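PDB 3I1A: spectinomycin phosphotransferase from Legionella pneumophila, which transfers a phosphate group to the antibiotic spectinomycin, probably from ATP, and is thereby an antibiotic resistance factor. Local coordinates for residues K116-L121 with I260-E265; V124-H129 with E265-I270; I6-L11 with H24-I29. One frame throughout, in Å; residues are numbered along the deposited sequence.

Contact 1: residues K116-L121 with I260-E265; sequences KQWKQL and IQYFYE
Lys119 NZ lies 3.2 Å from Glu265 OE2 in a salt bridge whose hydrogen bond is weak. It closes the outer side of a helix pair in the C-terminal lobe of the protein-kinase-like fold that aminoglycoside phosphotransferases share. The segments lie on helices 115-129 and 257-267; over residues 116-121 and 260-265 the N-to-C directions differ by 47° and the axes approach to 6.7 Å, close enough for backbone atoms to join the contact. Both charged chains run extended beyond CG and cross obliquely. Lys119 CE sits equally near both carboxylate oxygens of Glu265, so the methylene, and not the ammonium group alone, lies against the carboxylate. Nearer the backbone, the first torsion of Lys119 (chi1 -71°) sets CG beside its own N and anti to the carbonyl carbon, where CG rests 3.4 Å from Tyr262 O. The same oxygen receives a CA-H...O contact from Lys119 CA at 3.5 Å.

Inward from the salt bridge the packing is apolar. Trp118 CB presses on Tyr262 CB at 3.4 Å, the closest apolar contact between the two segments. The two side chains cross at about a right angle, and Trp118 CD1 reaches the edge of the tyrosine ring near its plane. The six-membered part of the indole meets the next residue, CE3 standing 4.2 Å from Phe263 CB. The ring of Trp254 also meets the indole, while Leu243 and Ile246 border Phe263. Leu121, which also rests on Ile226 and Ile228 of strand 226-228, brings its branching carbon CG to 4.1 Å from Phe263 CE1.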
loop_
_atom_site.group_PDB
_atom_site.type_symbol
_atom_site.label_atom_id
_atom_site.label_comp_id
_atom_site.label_asym_id
_atom_site.label_seq_id
_atom_site.Cartn_x
_atom_site.Cartn_y
_atom_site.Cartn_z
ATOM N N LYS A 116 -11.011 -18.482 8.311
ATOM C CA LYS A 116 -10.875 -17.845 9.614
ATOM C C LYS A 116 -10.104 -16.526 9.488
ATOM O O LYS A 116 -10.494 -15.491 10.069
ATOM C CB LYS A 116 -10.176 -18.809 10.568
ATOM C CG LYS A 116 -10.036 -18.307 11.983
ATOM C CD LYS A 116 -9.531 -19.428 12.881
ATOM C CE LYS A 116 -9.538 -19.020 14.337
ATOM N NZ LYS A 116 -8.970 -20.117 15.155
ATOM N N GLN A 117 -9.035 -16.542 8.696
ATOM C CA GLN A 117 -8.242 -15.331 8.481
ATOM C C GLN A 117 -9.003 -14.273 7.676
ATOM O O GLN A 117 -8.796 -13.084 7.870
ATOM C CB GLN A 117 -6.905 -15.696 7.817
ATOM C CG GLN A 117 -6.047 -16.559 8.731
ATOM C CD GLN A 117 -4.868 -17.245 8.039
ATOM O OE1 GLN A 117 -4.876 -17.457 6.837
ATOM N NE2 GLN A 117 -3.870 -17.622 8.822
ATOM N N TRP A 118 -9.877 -14.690 6.770
ATOM C CA TRP A 118 -10.646 -13.721 6.000
ATOM C C TRP A 118 -11.584 -13.006 6.971
ATOM O O TRP A 118 -11.750 -11.800 6.889
ATOM C CB TRP A 118 -11.469 -14.386 4.912
ATOM C CG TRP A 118 -10.702 -14.565 3.648
ATOM C CD1 TRP A 118 -10.237 -15.736 3.127
ATOM C CD2 TRP A 118 -10.325 -13.533 2.724
ATOM N NE1 TRP A 118 -9.598 -15.498 1.924
ATOM C CE2 TRP A 118 -9.635 -14.158 1.658
ATOM C CE3 TRP A 118 -10.508 -12.149 2.689
ATOM C CZ2 TRP A 118 -9.124 -13.439 0.568
ATOM C CZ3 TRP A 118 -10.000 -11.428 1.599
ATOM C CH2 TRP A 118 -9.317 -12.078 0.556
ATOM N N LYS A 119 -12.178 -13.765 7.885
ATOM C CA LYS A 119 -13.069 -13.173 8.873
ATOM C C LYS A 119 -12.316 -12.194 9.769
ATOM O O LYS A 119 -12.811 -11.090 10.043
ATOM C CB LYS A 119 -13.735 -14.263 9.722
ATOM C CG LYS A 119 -14.762 -15.060 8.941
ATOM C CD LYS A 119 -15.444 -16.156 9.782
ATOM C CE LYS A 119 -16.381 -16.994 8.887
ATOM N NZ LYS A 119 -16.913 -18.219 9.542
ATOM N N GLN A 120 -11.117 -12.590 10.210
ATOM C CA GLN A 120 -10.278 -11.755 11.072
ATOM C C GLN A 120 -9.905 -10.467 10.320
ATOM O O GLN A 120 -9.883 -9.380 10.909
ATOM C CB GLN A 120 -9.009 -12.513 11.465
ATOM C CG GLN A 120 -8.044 -11.687 12.300
ATOM C CD GLN A 120 -6.770 -12.427 12.669
ATOM O OE1 GLN A 120 -6.340 -13.373 11.973
ATOM N NE2 GLN A 120 -6.129 -11.981 13.759
ATOM N N LEU A 121 -9.628 -10.582 9.017
ATOM C CA LEU A 121 -9.274 -9.392 8.241
ATOM C C LEU A 121 -10.480 -8.445 8.200
ATOM O O LEU A 121 -10.329 -7.217 8.317
ATOM C CB LEU A 121 -8.832 -9.768 6.818
ATOM C CG LEU A 121 -8.586 -8.600 5.846
ATOM C CD1 LEU A 121 -7.402 -7.746 6.341
ATOM C CD2 LEU A 121 -8.290 -9.141 4.449
ATOM N N ILE A 260 -15.132 -13.023 -0.351
ATOM C CA ILE A 260 -15.991 -11.879 -0.080
ATOM C C ILE A 260 -16.960 -12.199 1.063
ATOM O O ILE A 260 -17.151 -11.396 1.989
ATOM C CB ILE A 260 -16.737 -11.478 -1.357
ATOM C CG1 ILE A 260 -15.711 -11.057 -2.418
ATOM C CG2 ILE A 260 -17.722 -10.358 -1.065
ATOM C CD1 ILE A 260 -16.315 -10.757 -3.757
ATOM N N GLN A 261 -17.544 -13.393 1.025
ATOM C CA GLN A 261 -18.475 -13.826 2.064
ATOM C C GLN A 261 -17.839 -13.884 3.447
ATOM O O GLN A 261 -18.414 -13.408 4.423
ATOM C CB GLN A 261 -19.042 -15.216 1.727
ATOM C CG GLN A 261 -19.983 -15.763 2.793
ATOM C CD GLN A 261 -20.375 -17.214 2.541
ATOM O OE1 GLN A 261 -20.022 -17.806 1.512
ATOM N NE2 GLN A 261 -21.102 -17.795 3.489
ATOM N N TYR A 262 -16.655 -14.489 3.534
ATOM C CA TYR A 262 -15.955 -14.600 4.806
ATOM C C TYR A 262 -15.544 -13.205 5.297
ATOM O O TYR A 262 -15.680 -12.864 6.490
ATOM C CB TYR A 262 -14.699 -15.481 4.648
ATOM C CG TYR A 262 -14.926 -16.876 4.099
ATOM C CD1 TYR A 262 -13.848 -17.640 3.620
ATOM C CD2 TYR A 262 -16.203 -17.435 4.044
ATOM C CE1 TYR A 262 -14.046 -18.928 3.099
ATOM C CE2 TYR A 262 -16.413 -18.731 3.523
ATOM C CZ TYR A 262 -15.335 -19.464 3.054
ATOM O OH TYR A 262 -15.550 -20.725 2.522
ATOM N N PHE A 263 -15.032 -12.389 4.380
ATOM C CA PHE A 263 -14.635 -11.044 4.767
ATOM C C PHE A 263 -15.795 -10.281 5.403
ATOM O O PHE A 263 -15.652 -9.754 6.508
ATOM C CB PHE A 263 -14.130 -10.234 3.578
ATOM C CG PHE A 263 -13.793 -8.802 3.932
ATOM C CD1 PHE A 263 -12.543 -8.472 4.459
ATOM C CD2 PHE A 263 -14.763 -7.793 3.813
ATOM C CE1 PHE A 263 -12.256 -7.176 4.866
ATOM C CE2 PHE A 263 -14.481 -6.484 4.223
ATOM C CZ PHE A 263 -13.228 -6.178 4.747
ATOM N N TYR A 264 -16.938 -10.231 4.724
ATOM C CA TYR A 264 -18.062 -9.484 5.276
ATOM C C TYR A 264 -18.687 -10.091 6.499
ATOM O O TYR A 264 -19.336 -9.391 7.290
ATOM C CB TYR A 264 -19.087 -9.193 4.191
ATOM C CG TYR A 264 -18.617 -8.051 3.329
ATOM C CD1 TYR A 264 -18.005 -8.271 2.096
ATOM C CD2 TYR A 264 -18.732 -6.732 3.784
ATOM C CE1 TYR A 264 -17.523 -7.210 1.336
ATOM C CE2 TYR A 264 -18.251 -5.672 3.040
ATOM C CZ TYR A 264 -17.655 -5.909 1.823
ATOM O OH TYR A 264 -17.217 -4.842 1.093
ATOM N N GLU A 265 -18.527 -11.396 6.678
ATOM C CA GLU A 265 -19.035 -11.972 7.907
ATOM C C GLU A 265 -18.236 -11.329 9.063
ATOM O O GLU A 265 -18.755 -11.114 10.164
ATOM C CB GLU A 265 -18.847 -13.494 7.928
ATOM C CG GLU A 265 -19.501 -14.116 9.155
ATOM C CD GLU A 265 -19.377 -15.622 9.190
ATOM O OE1 GLU A 265 -19.471 -16.240 8.098
ATOM O OE2 GLU A 265 -19.198 -16.180 10.305
#

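Contact 2: residues V124-H129 with E265-I270; sequences VLRQIH and EGYGEI
His129 ND1 and Tyr267 OH meet at 2.6 Å in a nearly straight hydrogen bond (173°), the hydroxyl lying near the plane of the imidazole at its edge. The two rings touch rim to rim with their planes steeply inclined. On the other side of the imidazole, His129 NE2 is bonded to Asp242 OD2, so two polar partners fix its rotation. This buried end is tight: Tyr267 CE1 comes within 3.4 Å of Arg126 CA, Leu125 C lies at the ring edge, near its plane, and Leu125 CB packs near Tyr267 CE1. Arg126 bends at chi2 (66°), which carries CD over the face of the Tyr267 ring, 3.9 Å from its centroid, in a CH-pi contact.

The tyrosine belongs to the last turn of helix 257-267, packed on helix 115-129 in the C-terminal lobe of the kinase-like fold. Gly268 then leaves the helix with positive phi, and having no side chain it lets the guanidinium come close. Arg126 NH1 donates to Tyr267 O at 2.8 Å, with the oxygen in the guanidinium plane.

Beyond this bond the contact becomes looser and wetter. Glu269 CB lies over one guanidinium face, 3.7 Å from Arg126 NH1, but its carboxylate makes no salt bridge with the arginine. Glu269 OE2 accepts from Asn271 N, and Arg126 NH2 has its salt bridge with Glu130. A water links the two side chains, accepting from Arg126 NH2 at 2.7 Å and donating to Glu269 OE1 at 2.9 Å.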
loop_
_atom_site.group_PDB
_atom_site.type_symbol
_atom_site.label_atom_id
_atom_site.label_comp_id
_atom_site.label_asym_id
_atom_site.label_seq_id
_atom_site.Cartn_x
_atom_site.Cartn_y
_atom_site.Cartn_z
ATOM N N VAL A 124 -10.760 -6.738 11.642
ATOM C CA VAL A 124 -9.727 -5.725 11.848
ATOM C C VAL A 124 -9.921 -4.486 10.988
ATOM O O VAL A 124 -9.755 -3.355 11.461
ATOM C CB VAL A 124 -8.315 -6.339 11.598
ATOM C CG1 VAL A 124 -7.247 -5.249 11.624
ATOM C CG2 VAL A 124 -8.032 -7.367 12.690
ATOM N N LEU A 125 -10.294 -4.675 9.738
ATOM C CA LEU A 125 -10.498 -3.513 8.896
ATOM C C LEU A 125 -11.716 -2.745 9.393
ATOM O O LEU A 125 -11.750 -1.527 9.310
ATOM C CB LEU A 125 -10.656 -3.923 7.441
ATOM C CG LEU A 125 -10.431 -2.818 6.416
ATOM C CD1 LEU A 125 -9.048 -2.188 6.615
ATOM C CD2 LEU A 125 -10.499 -3.413 5.018
ATOM N N ARG A 126 -12.725 -3.427 9.940
ATOM C CA ARG A 126 -13.866 -2.676 10.471
ATOM C C ARG A 126 -13.399 -1.871 11.696
ATOM O O ARG A 126 -13.823 -0.728 11.909
ATOM C CB ARG A 126 -15.007 -3.633 10.858
ATOM C CG ARG A 126 -16.259 -2.938 11.453
ATOM C CD ARG A 126 -16.963 -2.058 10.428
ATOM N NE ARG A 126 -18.108 -1.340 11.006
ATOM C CZ ARG A 126 -19.278 -1.902 11.315
ATOM N NH1 ARG A 126 -19.492 -3.197 11.106
ATOM N NH2 ARG A 126 -20.253 -1.163 11.847
ATOM N N GLN A 127 -12.528 -2.470 12.507
ATOM C CA GLN A 127 -11.990 -1.797 13.691
ATOM C C GLN A 127 -11.265 -0.521 13.294
ATOM O O GLN A 127 -11.386 0.514 13.951
ATOM C CB GLN A 127 -10.976 -2.682 14.422
ATOM C CG GLN A 127 -11.537 -3.625 15.468
ATOM C CD GLN A 127 -10.420 -4.194 16.328
ATOM O OE1 GLN A 127 -9.642 -5.014 15.866
ATOM N NE2 GLN A 127 -10.323 -3.737 17.570
ATOM N N ILE A 128 -10.489 -0.621 12.226
ATOM C CA ILE A 128 -9.720 0.511 11.729
ATOM C C ILE A 128 -10.673 1.588 11.235
ATOM O O ILE A 128 -10.548 2.762 11.605
ATOM C CB ILE A 128 -8.748 0.059 10.590
ATOM C CG1 ILE A 128 -7.627 -0.808 11.173
ATOM C CG2 ILE A 128 -8.146 1.288 9.883
ATOM C CD1 ILE A 128 -6.939 -1.709 10.129
ATOM N N HIS A 129 -11.646 1.205 10.422
ATOM C CA HIS A 129 -12.581 2.187 9.896
ATOM C C HIS A 129 -13.417 2.862 10.979
ATOM O O HIS A 129 -13.882 3.974 10.785
ATOM C CB HIS A 129 -13.517 1.539 8.866
ATOM C CG HIS A 129 -12.809 1.082 7.630
ATOM N ND1 HIS A 129 -13.403 0.289 6.675
ATOM C CD2 HIS A 129 -11.564 1.352 7.173
ATOM C CE1 HIS A 129 -12.553 0.091 5.678
ATOM N NE2 HIS A 129 -11.428 0.727 5.958
ATOM N N GLU A 265 -18.527 -11.396 6.678
ATOM C CA GLU A 265 -19.035 -11.972 7.907
ATOM C C GLU A 265 -18.236 -11.329 9.063
ATOM O O GLU A 265 -18.755 -11.114 10.164
ATOM C CB GLU A 265 -18.847 -13.494 7.928
ATOM C CG GLU A 265 -19.501 -14.116 9.155
ATOM C CD GLU A 265 -19.377 -15.622 9.190
ATOM O OE1 GLU A 265 -19.471 -16.240 8.098
ATOM O OE2 GLU A 265 -19.198 -16.180 10.305
ATOM N N GLY A 266 -16.965 -11.009 8.817
ATOM C CA GLY A 266 -16.156 -10.387 9.847
ATOM C C GLY A 266 -16.324 -8.878 9.921
ATOM O O GLY A 266 -16.349 -8.298 10.996
ATOM N N TYR A 267 -16.446 -8.241 8.764
ATOM C CA TYR A 267 -16.580 -6.787 8.693
ATOM C C TYR A 267 -17.956 -6.327 9.214
ATOM O O TYR A 267 -18.078 -5.267 9.837
ATOM C CB TYR A 267 -16.377 -6.362 7.240
ATOM C CG TYR A 267 -16.192 -4.872 7.047
ATOM C CD1 TYR A 267 -14.978 -4.254 7.345
ATOM C CD2 TYR A 267 -17.242 -4.086 6.576
ATOM C CE1 TYR A 267 -14.820 -2.857 7.183
ATOM C CE2 TYR A 267 -17.098 -2.711 6.408
ATOM C CZ TYR A 267 -15.890 -2.104 6.721
ATOM O OH TYR A 267 -15.788 -0.728 6.617
ATOM N N GLY A 268 -18.975 -7.131 8.945
ATOM C CA GLY A 268 -20.318 -6.834 9.420
ATOM C C GLY A 268 -21.162 -5.869 8.629
ATOM O O GLY A 268 -22.311 -6.161 8.316
ATOM N N GLU A 269 -20.599 -4.707 8.312
ATOM C CA GLU A 269 -21.313 -3.685 7.563
ATOM C C GLU A 269 -21.430 -4.048 6.087
ATOM O O GLU A 269 -20.441 -4.030 5.350
ATOM C CB GLU A 269 -20.597 -2.336 7.704
ATOM C CG GLU A 269 -21.319 -1.218 6.974
ATOM C CD GLU A 269 -22.756 -1.116 7.425
ATOM O OE1 GLU A 269 -22.991 -0.661 8.564
ATOM O OE2 GLU A 269 -23.647 -1.520 6.656
ATOM N N ILE A 270 -22.643 -4.372 5.651
ATOM C CA ILE A 270 -22.847 -4.748 4.255
ATOM C C ILE A 270 -23.412 -3.653 3.375
ATOM O O ILE A 270 -23.674 -3.888 2.188
ATOM C CB ILE A 270 -23.746 -5.999 4.129
ATOM C CG1 ILE A 270 -24.968 -5.867 5.039
ATOM C CG2 ILE A 270 -22.931 -7.238 4.436
ATOM C CD1 ILE A 270 -26.031 -6.897 4.768
HETATM O O HOH W 1 -22.586 -2.264 10.927
#

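Contact 3: residues I6-L11 with H24-I29; sequences IQAQQL and HTAQFI
Ala26 CB sits 3.5 Å from Ala8 O and packs against both Ala8 CB and Leu11 CB, 4.4 Å from each. The contact sets the turn leading into helix 10-19 against strand 25-29, an edge strand of the five-stranded antiparallel sheet in the N-terminal lobe of the kinase-like fold. Small residues allow the approach: Ala8 CB in turn lies 3.7 Å from Ala26 O. No direct hydrogen bond joins the two segments. At the outer margin Gln9 OE1 and Ala26 O are both acceptors and do not bond to each other. A water instead donates to Gln9 OE1 at 3.0 Å and accepts from Ala26 N at 2.9 Å, and is also hydrogen-bonded to Thr25 OG1. Gln9 and Thr25 each have two conformers, so the side-chain ends of this bridge are less certain than its bond to the backbone.

The next shell holds both partners in place. Strand 25-29 is bonded through its backbone to strand 38-43, Gln27 pairing with Gln41 and Ile29 with Ala39, while Tyr40 of that strand touches both Ala8 and Leu11. Leu11 also rests on Ile51 of strand 48-55, the strand that carries the ADP-binding residues Phe50 and Lys52. On the helix side, Ala8 O accepts from Leu11 N at 2.9 Å, which fixes the oxygen that Ala26 CB touches. Ala8 and Gln9 are the middle residues of a type I beta turn, closed by Gln10 N to Gln7 O at 2.7 Å. The side chain of Gln10 reaches back to the start of the turn, OE1 accepting from Gln7 N at 2.9 Å in an almost straight bond (174°).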
loop_
_atom_site.group_PDB
_atom_site.type_symbol
_atom_site.label_atom_id
_atom_site.label_comp_id
_atom_site.label_asym_id
_atom_site.label_seq_id
_atom_site.Cartn_x
_atom_site.Cartn_y
_atom_site.Cartn_z
ATOM N N ILE A 6 24.638 7.030 10.406
ATOM C CA ILE A 6 25.574 6.401 11.336
ATOM C C ILE A 6 26.211 5.164 10.714
ATOM O O ILE A 6 25.760 4.677 9.680
ATOM C CB ILE A 6 24.862 5.931 12.610
ATOM C CG1 ILE A 6 23.824 4.865 12.242
ATOM C CG2 ILE A 6 24.210 7.119 13.309
ATOM C CD1 ILE A 6 23.067 4.313 13.405
ATOM N N GLN A 7 27.272 4.672 11.350
ATOM C CA GLN A 7 27.949 3.456 10.917
ATOM C C GLN A 7 27.187 2.355 11.672
ATOM O O GLN A 7 26.827 2.538 12.832
ATOM C CB GLN A 7 29.419 3.481 11.341
ATOM C CG GLN A 7 30.308 2.557 10.528
ATOM C CD GLN A 7 29.983 1.105 10.739
ATOM O OE1 GLN A 7 29.670 0.376 9.791
ATOM N NE2 GLN A 7 30.063 0.667 11.985
ATOM N N ALA A 8 26.952 1.221 11.022
ATOM C CA ALA A 8 26.179 0.140 11.639
ATOM C C ALA A 8 26.515 -0.190 13.096
ATOM O O ALA A 8 25.622 -0.453 13.907
ATOM C CB ALA A 8 26.282 -1.122 10.782
ATOM N N GLN A 9 27.799 -0.183 13.432
ATOM C CA GLN A 9 28.214 -0.494 14.790
ATOM C C GLN A 9 27.793 0.555 15.813
ATOM O O GLN A 9 27.792 0.302 17.014
ATOM C CB GLN A 9 29.723 -0.735 14.821
ATOM C CG GLN A 9 30.131 -1.840 13.861
ATOM C CD GLN A 9 29.263 -3.079 14.012
ATOM O OE1 GLN A 9 29.183 -3.908 13.109
ATOM N NE2 GLN A 9 28.612 -3.210 15.161
ATOM N N GLN A 10 27.416 1.739 15.340
ATOM C CA GLN A 10 26.945 2.778 16.246
ATOM C C GLN A 10 25.567 2.367 16.758
ATOM O O GLN A 10 25.091 2.892 17.752
ATOM C CB GLN A 10 26.872 4.134 15.534
ATOM C CG GLN A 10 28.196 4.876 15.569
ATOM C CD GLN A 10 28.156 6.200 14.842
ATOM O OE1 GLN A 10 28.225 6.244 13.607
ATOM N NE2 GLN A 10 28.058 7.289 15.596
ATOM N N LEU A 11 24.931 1.424 16.067
ATOM C CA LEU A 11 23.615 0.943 16.496
ATOM C C LEU A 11 23.700 0.164 17.773
ATOM O O LEU A 11 22.720 0.078 18.524
ATOM C CB LEU A 11 22.966 0.039 15.440
ATOM C CG LEU A 11 22.080 0.726 14.408
ATOM C CD1 LEU A 11 21.555 -0.337 13.479
ATOM C CD2 LEU A 11 20.905 1.457 15.076
ATOM N N HIS A 24 24.855 -7.879 19.294
ATOM C CA HIS A 24 26.230 -8.326 19.133
ATOM C C HIS A 24 26.688 -8.178 17.694
ATOM O O HIS A 24 27.870 -8.271 17.404
ATOM C CB HIS A 24 26.359 -9.789 19.594
ATOM C CG HIS A 24 25.407 -10.730 18.919
ATOM N ND1 HIS A 24 25.471 -11.022 17.572
ATOM C CD2 HIS A 24 24.361 -11.443 19.407
ATOM C CE1 HIS A 24 24.505 -11.870 17.259
ATOM N NE2 HIS A 24 23.818 -12.142 18.355
ATOM N N THR A 25 25.749 -7.920 16.794
ATOM C CA THR A 25 26.100 -7.756 15.394
ATOM C C THR A 25 25.024 -6.965 14.654
ATOM O O THR A 25 23.831 -7.243 14.785
ATOM C CB THR A 25 26.305 -9.138 14.711
ATOM O OG1 THR A 25 26.956 -8.961 13.446
ATOM C CG2 THR A 25 24.976 -9.836 14.503
ATOM N N ALA A 26 25.460 -5.973 13.885
ATOM C CA ALA A 26 24.552 -5.127 13.117
ATOM C C ALA A 26 25.088 -4.979 11.699
ATOM O O ALA A 26 26.280 -4.783 11.492
ATOM C CB ALA A 26 24.416 -3.761 13.772
ATOM N N GLN A 27 24.200 -5.058 10.720
ATOM C CA GLN A 27 24.619 -4.973 9.336
ATOM C C GLN A 27 23.629 -4.183 8.481
ATOM O O GLN A 27 22.415 -4.355 8.602
ATOM C CB GLN A 27 24.780 -6.399 8.796
ATOM C CG GLN A 27 25.259 -6.502 7.373
ATOM C CD GLN A 27 25.426 -7.945 6.940
ATOM O OE1 GLN A 27 26.157 -8.716 7.572
ATOM N NE2 GLN A 27 24.754 -8.321 5.856
ATOM N N PHE A 28 24.152 -3.313 7.622
ATOM C CA PHE A 28 23.297 -2.513 6.744
ATOM C C PHE A 28 22.629 -3.430 5.735
ATOM O O PHE A 28 23.274 -4.330 5.206
ATOM C CB PHE A 28 24.127 -1.467 6.000
ATOM C CG PHE A 28 23.346 -0.673 4.982
ATOM C CD1 PHE A 28 22.202 0.028 5.348
ATOM C CD2 PHE A 28 23.773 -0.612 3.654
ATOM C CE1 PHE A 28 21.487 0.785 4.411
ATOM C CE2 PHE A 28 23.067 0.142 2.708
ATOM C CZ PHE A 28 21.918 0.844 3.095
ATOM N N ILE A 29 21.341 -3.200 5.479
ATOM C CA ILE A 29 20.572 -3.996 4.522
ATOM C C ILE A 29 20.432 -3.192 3.232
ATOM O O ILE A 29 19.699 -2.205 3.189
ATOM C CB ILE A 29 19.149 -4.301 5.041
ATOM C CG1 ILE A 29 19.219 -5.096 6.344
ATOM C CG2 ILE A 29 18.366 -5.073 3.985
ATOM C CD1 ILE A 29 17.871 -5.371 6.944
HETATM O O HOH W 2 28.193 -6.713 13.461
#

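In the fold
Contacts 1 and 2 join the same helices, 115-129 and 257-267, at successive levels; their centres are 9 Å apart and they touch, for example where Phe263 CZ packs on Leu125 CD2. Glu265 lies in a segment of both contacts but forms its salt bridge in contact 1. Each combines a buried aromatic side with a charged outer side, yet contact 1 is mainly apolar within, whereas contact 2 has a hydrogen bond between buried side chains. Contact 3 lies in the other lobe, its centre about 41 Å from those of both, and joins a turn to an edge strand through small apolar groups and water, with no charged pair. All three are only partly buried.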